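Local coordinates for capsular polysaccharide biosynthesis protein (Burkholderia pseudomallei, PDB 4BQN) that binds coenzyme A and is probably an acetyltransferase of capsular polysaccharide biosynthesis, at residues Leu93-Met98 with Ile178-Thr183; Tyr65-Glu70 with Gly170-Gly175; Met98-Tyr103 with Trp159-Leu164. The protein carries 1 engineered substitution. All blocks are in the same frame, centred on the assembly; numbering follows the deposited sequence. Where two conformers were deposited one is given.

Interaction 1 of 3, residues Leu93-Met98 with Ile178-Thr183. With COA (coenzyme A), chain C.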
# COMPACT_ATOMS: atom_id res chain seq x y z
N LEU A 93 -11.10 16.04 3.89
CA LEU A 93 -11.18 15.31 2.62
C LEU A 93 -10.51 13.97 2.76
O LEU A 93 -9.33 13.87 3.16
CB LEU A 93 -10.52 16.10 1.49
CG LEU A 93 -11.25 17.34 0.99
CD1 LEU A 93 -10.34 18.12 0.04
CD2 LEU A 93 -12.55 16.97 0.30
N SER A 94 -11.27 12.91 2.48
CA SER A 94 -10.70 11.57 2.52
C SER A 94 -9.98 11.21 1.23
O SER A 94 -10.41 11.54 0.11
CB SER A 94 -11.75 10.53 2.88
OG SER A 94 -12.87 10.64 2.02
N VAL A 95 -8.87 10.51 1.43
CA VAL A 95 -7.98 10.06 0.38
C VAL A 95 -7.90 8.54 0.41
O VAL A 95 -7.71 7.94 1.47
CB VAL A 95 -6.55 10.63 0.59
CG1 VAL A 95 -5.61 10.18 -0.52
CG2 VAL A 95 -6.61 12.15 0.65
N GLN A 96 -8.02 7.95 -0.77
CA GLN A 96 -7.93 6.53 -0.96
C GLN A 96 -6.69 5.93 -0.28
O GLN A 96 -5.59 6.50 -0.37
CB GLN A 96 -7.86 6.25 -2.46
CG GLN A 96 -7.70 4.79 -2.85
CD GLN A 96 -7.89 4.63 -4.34
OE1 GLN A 96 -7.22 5.29 -5.13
NE2 GLN A 96 -8.84 3.76 -4.74
N TYR A 97 -6.88 4.78 0.38
CA TYR A 97 -5.78 3.96 0.85
C TYR A 97 -5.37 3.09 -0.34
O TYR A 97 -6.14 2.24 -0.82
CB TYR A 97 -6.19 3.12 2.05
CG TYR A 97 -5.08 2.20 2.49
CD1 TYR A 97 -3.88 2.72 3.01
CD2 TYR A 97 -5.21 0.82 2.36
CE1 TYR A 97 -2.86 1.88 3.41
CE2 TYR A 97 -4.18 -0.03 2.76
CZ TYR A 97 -3.01 0.51 3.28
OH TYR A 97 -1.99 -0.31 3.69
N MET A 98 -4.17 3.31 -0.85
CA MET A 98 -3.75 2.69 -2.09
C MET A 98 -3.12 1.32 -1.81
O MET A 98 -2.03 1.24 -1.24
CB MET A 98 -2.78 3.61 -2.83
CG MET A 98 -3.41 4.91 -3.24
SD MET A 98 -2.24 6.17 -3.78
CE MET A 98 -1.71 6.83 -2.20
N ILE A 178 -15.25 7.88 -0.19
CA ILE A 178 -13.90 8.44 -0.28
C ILE A 178 -13.90 9.62 -1.26
O ILE A 178 -14.42 9.51 -2.38
CB ILE A 178 -12.86 7.38 -0.70
CG1 ILE A 178 -12.76 6.31 0.39
CG2 ILE A 178 -11.51 8.04 -0.96
CD1 ILE A 178 -11.74 5.21 0.12
N ASP A 179 -13.37 10.77 -0.84
CA ASP A 179 -13.37 11.95 -1.69
C ASP A 179 -12.42 11.87 -2.89
O ASP A 179 -12.78 12.31 -3.98
CB ASP A 179 -13.05 13.22 -0.88
CG ASP A 179 -14.13 13.57 0.13
OD1 ASP A 179 -15.30 13.71 -0.29
OD2 ASP A 179 -13.81 13.70 1.33
N ILE A 180 -11.22 11.32 -2.68
CA ILE A 180 -10.13 11.46 -3.64
C ILE A 180 -9.54 10.08 -3.91
O ILE A 180 -9.02 9.45 -2.98
CB ILE A 180 -9.05 12.41 -3.10
CG1 ILE A 180 -9.62 13.83 -2.86
CG2 ILE A 180 -7.87 12.49 -4.06
CD1 ILE A 180 -8.90 14.61 -1.78
N SER A 181 -9.62 9.61 -5.16
CA SER A 181 -9.14 8.27 -5.54
C SER A 181 -8.47 8.26 -6.91
O SER A 181 -8.65 9.17 -7.72
CB SER A 181 -10.29 7.27 -5.57
OG SER A 181 -10.90 7.13 -4.30
N VAL A 182 -7.71 7.20 -7.16
CA VAL A 182 -6.99 7.02 -8.42
C VAL A 182 -7.19 5.62 -9.01
O VAL A 182 -6.34 5.12 -9.74
CB VAL A 182 -5.47 7.30 -8.29
CG1 VAL A 182 -5.21 8.79 -8.16
CG2 VAL A 182 -4.86 6.55 -7.10
N THR A 183 -8.34 5.01 -8.74
CA THR A 183 -8.62 3.64 -9.17
C THR A 183 -8.50 3.44 -10.69
O THR A 183 -7.85 2.49 -11.15
CB THR A 183 -10.00 3.17 -8.68
OG1 THR A 183 -10.08 3.38 -7.26
CG2 THR A 183 -10.22 1.69 -9.00
N1A COA C . -7.17 -5.10 -1.17
C2A COA C . -6.90 -6.10 -0.29
N3A COA C . -6.62 -5.86 1.01
C4A COA C . -6.64 -4.59 1.47
C5A COA C . -6.93 -3.48 0.57
C6A COA C . -7.20 -3.80 -0.82
N6A COA C . -7.47 -2.82 -1.71
N7A COA C . -6.87 -2.33 1.29
C8A COA C . -6.58 -2.69 2.56
N9A COA C . -6.42 -4.03 2.65
C1B COA C . -6.15 -4.83 3.85
C2B COA C . -5.25 -4.17 4.89
O2B COA C . -3.88 -4.42 4.59
C3B COA C . -5.74 -4.89 6.14
O3B COA C . -5.16 -6.21 6.12
P3B COA C . -5.19 -7.19 7.39
O7A COA C . -4.33 -8.35 6.96
O8A COA C . -4.59 -6.38 8.51
O9A COA C . -6.64 -7.55 7.62
C4B COA C . -7.24 -5.02 5.90
O4B COA C . -7.42 -4.97 4.49
C5B COA C . -8.08 -3.94 6.58
O5B COA C . -7.58 -2.68 6.13
P1A COA C . -8.55 -1.51 5.65
O1A COA C . -7.65 -0.43 5.12
O2A COA C . -9.62 -2.03 4.75
O3A COA C . -9.31 -0.99 6.96
P2A COA C . -8.85 -0.39 8.39
O4A COA C . -9.27 -1.39 9.44
O5A COA C . -9.45 0.98 8.45
O6A COA C . -7.26 -0.31 8.38
CBP COA C . -5.01 0.35 7.90
CCP COA C . -6.48 0.76 7.83
CDP COA C . -4.12 1.44 7.32
CEP COA C . -4.63 0.20 9.37
CAP COA C . -4.85 -0.99 7.12
OAP COA C . -5.02 -0.76 5.72
C9P COA C . -3.57 -1.78 7.33
O9P COA C . -3.46 -2.55 8.28
N8P COA C . -2.61 -1.67 6.41
C7P COA C . -1.37 -2.44 6.48
C6P COA C . -0.38 -1.97 7.52
C5P COA C . 0.03 -0.56 7.18
O5P COA C . -0.58 0.40 7.63
N4P COA C . 1.07 -0.45 6.37
C3P COA C . 1.56 0.83 5.95
C2P COA C . 1.56 0.90 4.44
S1P COA C . 1.58 2.59 3.99
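Leaving strand 91-94, the chain runs in the same direction as I178-T183, with S94 beside D179, V95 beside I180 and Q96 beside S181, and the two backbones join in a single parallel bridge at V95 and I180, just past this outermost strand of the four-stranded parallel sheet. I180 O accepts Q96 N at 2.9 Å, almost along the C=O axis, while I180 N makes only a weak, bent bond to S94 O. S94 and D179 hold each other's backbones reciprocally. D179 OD2 takes S94 N at 2.9 Å on its anti lone pair. S94 OG, turned between its backbone N and carbonyl carbon (chi1 53°), accepts D179 N at 2.9 Å. K176 NZ forms a salt bridge to the same OD2, and the L93 side chain crosses D179 at about a right angle, CD2 3.7 Å from D179 OD2. Q96 ties the other end. Its CG is anti to the backbone N (chi1 177°) and the chain stays extended, carrying the amide past S181 to the start of helix 183-189. There Q96 OE1 accepts N of V182, the N-cap residue, at 2.8 Å; the bond is nearly straight (171°), with the donor above the carbonyl plane. Q96 NE2 gives a hydrogen to T183 OG1, 2.8 Å away and close to the amide plane, so both ends of the amide are gripped and its rotation is fixed. I178 CG2 packs 3.5 Å from Q96 N. Y97 turns away from I178-T183 toward coenzyme A, where its OH accepts N8P at 3.1 Å and OAP lies over one ring face. Strand 62-65 flanks L93 and V95, helix 204-217 packs on V95, M98, I180 and V182, and L164 of helix 153-167 touches Q96 and T183.

Interaction 2 of 3, residues Tyr65-Glu70 with Gly170-Gly175. With COA (coenzyme A), chain C.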
# COMPACT_ATOMS: atom_id res chain seq x y z
N TYR A 65 -7.08 12.94 4.97
CA TYR A 65 -6.93 11.73 5.77
C TYR A 65 -7.33 10.50 4.98
O TYR A 65 -8.14 10.58 4.05
CB TYR A 65 -7.77 11.83 7.06
CG TYR A 65 -9.25 11.77 6.79
CD1 TYR A 65 -9.96 12.93 6.42
CD2 TYR A 65 -9.93 10.56 6.84
CE1 TYR A 65 -11.31 12.87 6.12
CE2 TYR A 65 -11.29 10.49 6.54
CZ TYR A 65 -11.96 11.64 6.17
OH TYR A 65 -13.30 11.56 5.88
N GLN A 66 -6.78 9.37 5.38
CA GLN A 66 -7.23 8.10 4.84
C GLN A 66 -8.17 7.44 5.82
O GLN A 66 -8.02 7.62 7.04
CB GLN A 66 -6.03 7.19 4.56
CG GLN A 66 -5.08 7.80 3.54
CD GLN A 66 -3.92 6.91 3.19
OE1 GLN A 66 -3.17 6.49 4.06
NE2 GLN A 66 -3.74 6.63 1.89
N PRO A 67 -9.14 6.66 5.33
CA PRO A 67 -10.04 5.96 6.25
C PRO A 67 -9.30 5.01 7.21
O PRO A 67 -8.44 4.24 6.79
CB PRO A 67 -10.93 5.16 5.30
CG PRO A 67 -11.00 5.99 4.06
CD PRO A 67 -9.56 6.49 3.93
N VAL A 68 -9.62 5.10 8.50
CA VAL A 68 -9.05 4.20 9.51
C VAL A 68 -10.16 3.81 10.46
O VAL A 68 -10.75 4.66 11.13
CB VAL A 68 -7.90 4.86 10.33
CG1 VAL A 68 -7.35 3.88 11.36
CG2 VAL A 68 -6.77 5.35 9.43
N SER A 69 -10.42 2.51 10.54
CA SER A 69 -11.51 1.98 11.35
C SER A 69 -11.25 2.13 12.84
O SER A 69 -10.09 2.22 13.28
CB SER A 69 -11.74 0.49 11.05
OG SER A 69 -10.66 -0.28 11.59
N GLU A 70 -12.32 2.10 13.63
CA GLU A 70 -12.21 2.05 15.08
C GLU A 70 -11.58 0.74 15.56
O GLU A 70 -10.86 0.72 16.56
CB GLU A 70 -13.57 2.27 15.75
CG GLU A 70 -13.57 2.03 17.25
CD GLU A 70 -14.74 2.66 17.98
OE1 GLU A 70 -15.23 3.73 17.53
OE2 GLU A 70 -15.15 2.10 19.02
N GLY A 170 -16.49 3.59 1.93
CA GLY A 170 -16.06 4.23 3.17
C GLY A 170 -16.64 3.63 4.44
O GLY A 170 -16.87 4.36 5.40
N GLU A 171 -16.89 2.32 4.45
CA GLU A 171 -17.45 1.67 5.64
C GLU A 171 -16.58 1.90 6.88
O GLU A 171 -17.11 2.05 7.98
CB GLU A 171 -17.68 0.17 5.41
CG GLU A 171 -18.42 -0.53 6.55
CD GLU A 171 -18.72 -1.99 6.27
OE1 GLU A 171 -19.05 -2.33 5.12
OE2 GLU A 171 -18.64 -2.80 7.22
N ASN A 172 -15.26 1.94 6.69
CA ASN A 172 -14.34 2.20 7.80
C ASN A 172 -14.10 3.68 8.10
O ASN A 172 -13.26 4.03 8.93
CB ASN A 172 -13.00 1.47 7.59
CG ASN A 172 -12.30 1.87 6.30
OD1 ASN A 172 -12.95 2.27 5.34
ND2 ASN A 172 -10.97 1.73 6.27
N ASP A 173 -14.86 4.54 7.41
CA ASP A 173 -14.90 5.98 7.71
C ASP A 173 -16.36 6.41 7.90
O ASP A 173 -16.78 7.46 7.40
CB ASP A 173 -14.23 6.81 6.60
CG ASP A 173 -14.09 8.28 6.95
OD1 ASP A 173 -13.85 8.59 8.15
OD2 ASP A 173 -14.21 9.15 6.04
N GLY A 174 -17.12 5.59 8.63
CA GLY A 174 -18.49 5.93 9.01
C GLY A 174 -19.46 5.99 7.83
O GLY A 174 -20.48 6.65 7.91
N GLY A 175 -19.13 5.28 6.75
CA GLY A 175 -20.00 5.26 5.57
C GLY A 175 -19.88 6.48 4.66
O GLY A 175 -20.71 6.66 3.78
N1A COA C . -7.17 -5.10 -1.17
C2A COA C . -6.90 -6.10 -0.29
N3A COA C . -6.62 -5.86 1.01
C4A COA C . -6.64 -4.59 1.47
C5A COA C . -6.93 -3.48 0.57
C6A COA C . -7.20 -3.80 -0.82
N6A COA C . -7.47 -2.82 -1.71
N7A COA C . -6.87 -2.33 1.29
C8A COA C . -6.58 -2.69 2.56
N9A COA C . -6.42 -4.03 2.65
C1B COA C . -6.15 -4.83 3.85
C2B COA C . -5.25 -4.17 4.89
O2B COA C . -3.88 -4.42 4.59
C3B COA C . -5.74 -4.89 6.14
O3B COA C . -5.16 -6.21 6.12
P3B COA C . -5.19 -7.19 7.39
O7A COA C . -4.33 -8.35 6.96
O8A COA C . -4.59 -6.38 8.51
O9A COA C . -6.64 -7.55 7.62
C4B COA C . -7.24 -5.02 5.90
O4B COA C . -7.42 -4.97 4.49
C5B COA C . -8.08 -3.94 6.58
O5B COA C . -7.58 -2.68 6.13
P1A COA C . -8.55 -1.51 5.65
O1A COA C . -7.65 -0.43 5.12
O2A COA C . -9.62 -2.03 4.75
O3A COA C . -9.31 -0.99 6.96
P2A COA C . -8.85 -0.39 8.39
O4A COA C . -9.27 -1.39 9.44
O5A COA C . -9.45 0.98 8.45
O6A COA C . -7.26 -0.31 8.38
CBP COA C . -5.01 0.35 7.90
CCP COA C . -6.48 0.76 7.83
CDP COA C . -4.12 1.44 7.32
CEP COA C . -4.63 0.20 9.37
CAP COA C . -4.85 -0.99 7.12
OAP COA C . -5.02 -0.76 5.72
C9P COA C . -3.57 -1.78 7.33
O9P COA C . -3.46 -2.55 8.28
N8P COA C . -2.61 -1.67 6.41
C7P COA C . -1.37 -2.44 6.48
C6P COA C . -0.38 -1.97 7.52
C5P COA C . 0.03 -0.56 7.18
O5P COA C . -0.58 0.40 7.63
N4P COA C . 1.07 -0.45 6.37
C3P COA C . 1.56 0.83 5.95
C2P COA C . 1.56 0.90 4.44
S1P COA C . 1.58 2.59 3.99
O HOH W 1 -8.52 2.23 4.62
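The Y65 ring meets D173 at its edge, with the carboxylate plane turned 66° from the ring and the carboxylate carbon lying in the ring plane; the ring of F63 also meets Y65, nearly parallel to it. The two side chains point tip to tip, and Y65 OH donates to the syn lone pair of D173 OD2 in a short bond of 2.6 Å. K176 NZ is a second partner of Y65 OH. D173 OD1 has its own partners, a salt bridge to R83 and a hydrogen bond with S79 OG, which probably keep the carboxylate ionised. Next to this pair P67 CB packs against D173 CB and the amide of N172, 3.5 Å from N172 OD1. Together P67-S69 and N172 line a part of the coenzyme A pocket and hold its pyrophosphate; R167 and R294 also bind the cofactor. S69 occupies the N-cap position of helix 70-73, so the helix end may help to stabilise the negative charge of the phosphate. Two donors converge on one phosphate oxygen: S69 N lies 2.8 Å from COA O5A, and N172 ND2 reaches COA O5A at 2.8 Å in an almost straight bond (172°). S69 OG, placed between its backbone N and carbonyl carbon (chi1 72°), donates to COA O4A at 2.8 Å. A water accepts from N172 ND2 and donates both to P67 O and, at 2.8 Å, to COA O1A of the other phosphate. The turn presenting N172 follows helix 153-167 and winds round G170 O, which accepts D173 N at 2.8 Å and G175 N as well.

Interaction 3 of 3, residues Met98-Tyr103 with Trp159-Leu164. With COA (coenzyme A), chain C.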
# COMPACT_ATOMS: atom_id res chain seq x y z
N MET A 98 -4.17 3.31 -0.85
CA MET A 98 -3.75 2.69 -2.09
C MET A 98 -3.12 1.32 -1.81
O MET A 98 -2.03 1.24 -1.24
CB MET A 98 -2.78 3.61 -2.83
CG MET A 98 -3.41 4.91 -3.24
SD MET A 98 -2.24 6.17 -3.78
CE MET A 98 -1.71 6.83 -2.20
N HIS A 99 -3.79 0.26 -2.24
CA HIS A 99 -3.34 -1.11 -2.04
C HIS A 99 -3.61 -1.84 -3.35
O HIS A 99 -4.70 -1.71 -3.93
CB HIS A 99 -4.07 -1.72 -0.85
CG HIS A 99 -3.75 -3.16 -0.58
ND1 HIS A 99 -3.14 -3.59 0.58
CD2 HIS A 99 -4.01 -4.28 -1.30
CE1 HIS A 99 -3.04 -4.90 0.56
NE2 HIS A 99 -3.56 -5.35 -0.57
N TRP A 100 -2.62 -2.57 -3.84
CA TRP A 100 -2.72 -3.20 -5.15
C TRP A 100 -1.77 -4.38 -5.20
O TRP A 100 -0.55 -4.18 -5.14
CB TRP A 100 -2.34 -2.19 -6.24
CG TRP A 100 -2.50 -2.68 -7.63
CD1 TRP A 100 -1.52 -3.20 -8.44
CD2 TRP A 100 -3.70 -2.62 -8.42
NE1 TRP A 100 -2.06 -3.50 -9.69
CE2 TRP A 100 -3.39 -3.16 -9.69
CE3 TRP A 100 -5.01 -2.17 -8.17
CZ2 TRP A 100 -4.34 -3.24 -10.71
CZ3 TRP A 100 -5.95 -2.26 -9.18
CH2 TRP A 100 -5.61 -2.80 -10.44
N GLU A 101 -2.31 -5.59 -5.32
CA GLU A 101 -1.51 -6.83 -5.31
C GLU A 101 -1.14 -7.29 -6.72
O GLU A 101 -0.55 -8.35 -6.88
CB GLU A 101 -2.25 -7.93 -4.53
CG GLU A 101 -2.43 -7.56 -3.08
CD GLU A 101 -3.31 -8.50 -2.32
OE1 GLU A 101 -3.41 -9.68 -2.72
OE2 GLU A 101 -3.90 -8.05 -1.33
N GLY A 102 -1.48 -6.51 -7.74
CA GLY A 102 -1.35 -7.00 -9.10
C GLY A 102 0.06 -7.26 -9.57
O GLY A 102 0.26 -8.11 -10.43
N TYR A 103 1.06 -6.57 -9.02
CA TYR A 103 2.44 -6.89 -9.42
C TYR A 103 2.98 -8.11 -8.71
O TYR A 103 3.81 -8.84 -9.28
CB TYR A 103 3.38 -5.73 -9.13
CG TYR A 103 3.00 -4.47 -9.87
CD1 TYR A 103 3.23 -4.34 -11.23
CD2 TYR A 103 2.44 -3.39 -9.18
CE1 TYR A 103 2.88 -3.18 -11.91
CE2 TYR A 103 2.09 -2.23 -9.85
CZ TYR A 103 2.32 -2.12 -11.20
OH TYR A 103 1.98 -0.95 -11.83
N TRP A 159 -10.04 -8.34 -9.45
CA TRP A 159 -10.21 -8.41 -8.01
C TRP A 159 -9.56 -7.19 -7.35
O TRP A 159 -10.14 -6.58 -6.45
CB TRP A 159 -9.65 -9.71 -7.47
CG TRP A 159 -9.75 -9.84 -6.00
CD1 TRP A 159 -10.82 -10.31 -5.28
CD2 TRP A 159 -8.73 -9.52 -5.04
NE1 TRP A 159 -10.54 -10.28 -3.94
CE2 TRP A 159 -9.26 -9.81 -3.76
CE3 TRP A 159 -7.42 -9.03 -5.14
CZ2 TRP A 159 -8.52 -9.62 -2.58
CZ3 TRP A 159 -6.68 -8.84 -3.97
CH2 TRP A 159 -7.24 -9.12 -2.71
N CYS A 160 -8.34 -6.83 -7.78
CA CYS A 160 -7.67 -5.66 -7.22
C CYS A 160 -8.50 -4.39 -7.39
O CYS A 160 -8.60 -3.58 -6.47
CB CYS A 160 -6.29 -5.46 -7.84
SG CYS A 160 -5.10 -6.76 -7.42
N VAL A 161 -9.12 -4.22 -8.56
CA VAL A 161 -9.97 -3.06 -8.79
C VAL A 161 -11.19 -3.13 -7.89
O VAL A 161 -11.55 -2.12 -7.27
CB VAL A 161 -10.42 -2.98 -10.26
CG1 VAL A 161 -11.56 -1.97 -10.43
CG2 VAL A 161 -9.23 -2.60 -11.12
N ASP A 162 -11.83 -4.29 -7.81
CA ASP A 162 -13.03 -4.43 -6.97
C ASP A 162 -12.77 -4.13 -5.50
O ASP A 162 -13.62 -3.55 -4.82
CB ASP A 162 -13.64 -5.83 -7.08
CG ASP A 162 -14.25 -6.10 -8.43
OD1 ASP A 162 -14.42 -5.15 -9.23
OD2 ASP A 162 -14.55 -7.28 -8.70
N GLU A 163 -11.61 -4.53 -4.99
CA GLU A 163 -11.27 -4.22 -3.59
C GLU A 163 -11.19 -2.71 -3.34
O GLU A 163 -11.59 -2.23 -2.28
CB GLU A 163 -9.94 -4.86 -3.21
CG GLU A 163 -10.02 -6.37 -3.08
CD GLU A 163 -10.96 -6.82 -1.97
OE1 GLU A 163 -10.84 -6.34 -0.82
OE2 GLU A 163 -11.81 -7.67 -2.23
N LEU A 164 -10.65 -1.97 -4.31
CA LEU A 164 -10.63 -0.51 -4.22
C LEU A 164 -12.03 0.08 -4.33
O LEU A 164 -12.40 0.94 -3.55
CB LEU A 164 -9.69 0.08 -5.27
CG LEU A 164 -8.20 -0.24 -5.12
CD1 LEU A 164 -7.41 0.32 -6.29
CD2 LEU A 164 -7.66 0.33 -3.81
N1A COA C . -7.17 -5.10 -1.17
C2A COA C . -6.90 -6.10 -0.29
N3A COA C . -6.62 -5.86 1.01
C4A COA C . -6.64 -4.59 1.47
C5A COA C . -6.93 -3.48 0.57
C6A COA C . -7.20 -3.80 -0.82
N6A COA C . -7.47 -2.82 -1.71
N7A COA C . -6.87 -2.33 1.29
C8A COA C . -6.58 -2.69 2.56
N9A COA C . -6.42 -4.03 2.65
C1B COA C . -6.15 -4.83 3.85
C2B COA C . -5.25 -4.17 4.89
O2B COA C . -3.88 -4.42 4.59
C3B COA C . -5.74 -4.89 6.14
O3B COA C . -5.16 -6.21 6.12
P3B COA C . -5.19 -7.19 7.39
O7A COA C . -4.33 -8.35 6.96
O8A COA C . -4.59 -6.38 8.51
O9A COA C . -6.64 -7.55 7.62
C4B COA C . -7.24 -5.02 5.90
O4B COA C . -7.42 -4.97 4.49
C5B COA C . -8.08 -3.94 6.58
O5B COA C . -7.58 -2.68 6.13
P1A COA C . -8.55 -1.51 5.65
O1A COA C . -7.65 -0.43 5.12
O2A COA C . -9.62 -2.03 4.75
O3A COA C . -9.31 -0.99 6.96
P2A COA C . -8.85 -0.39 8.39
O4A COA C . -9.27 -1.39 9.44
O5A COA C . -9.45 0.98 8.45
O6A COA C . -7.26 -0.31 8.38
CBP COA C . -5.01 0.35 7.90
CCP COA C . -6.48 0.76 7.83
CDP COA C . -4.12 1.44 7.32
CEP COA C . -4.63 0.20 9.37
CAP COA C . -4.85 -0.99 7.12
OAP COA C . -5.02 -0.76 5.72
C9P COA C . -3.57 -1.78 7.33
O9P COA C . -3.46 -2.55 8.28
N8P COA C . -2.61 -1.67 6.41
C7P COA C . -1.37 -2.44 6.48
C6P COA C . -0.38 -1.97 7.52
C5P COA C . 0.03 -0.56 7.18
O5P COA C . -0.58 0.40 7.63
N4P COA C . 1.07 -0.45 6.37
C3P COA C . 1.56 0.83 5.95
C2P COA C . 1.56 0.90 4.44
S1P COA C . 1.58 2.59 3.99
O HOH W 2 -6.70 -3.48 -4.47
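The adenine end of the coenzyme A pocket is built here, where the loop M98-Y103 lies along helix 153-167 and a His-carboxylate pair faces the base. The H99 ring, its CG anti to the backbone N (chi1 177°), lays one face on the adenine, and H99 CD2 comes within 3.3 Å of COA C6A. E163 CB comes obliquely to the N1A/N6A edge, on the side of the base away from H99, 3.4 Å from COA N1A; E163 OE1 forms a salt bridge with R167 NH1. H99 NE2 donates to the anti lone pair of E101 OE2 at 2.8 Å. This bond is nearly straight (173°) and lies in the imidazole plane, which, with the adenine against its face, restricts the ring's rotation; the nearby carboxylate would be expected to polarise the imidazole. E101 OE1 forms a salt bridge with R299, and the carboxylate crosses W159 obliquely, E101 OE1 3.6 Å from W159 CZ3.

Between W100 and the helix the contact is apolar. W100 turns its indole to the helix, CG anti to the backbone N (chi1 -176°), and C160 CB makes a CH-pi contact over one face of the six-membered ring, 3.5 Å from W100 CZ3. C160 SG also lies over that face as a sulfur-aromatic contact and lies against the backbone N atoms of E101 and G102. V161 CG2 runs beside the indole in its plane and touches W100 CH2 at 3.7 Å, while L164 CD1 meets the CE3 edge. F196 and I186 add further contacts to the indole. A water bridges loop, helix and base: it donates to C160 O and, at 2.7 Å, to H99 O, and accepts from COA N6A.

All three contacts are largely buried and touch the same coenzyme A from different sides. The loop running on from strand 91-94 serves interactions 1 and 3, which share M98, while interactions 1 and 2 use the chain between helices 153-167 and 183-189. Interaction 1 is mostly backbone and amide hydrogen bonding beside an edge strand. Interaction 2 is smaller, charged and water-bridged at the pyrophosphate; interaction 3 joins an apolar, aromatic packing at W100 to a His-carboxylate pair and a water at the adenine. V95 N and Y65 O, 2.7 Å apart, probably hydrogen-bond interactions 1 and 2, whereas T183 packs on V161 between interactions 1 and 3. Interactions 2 and 3 do not touch.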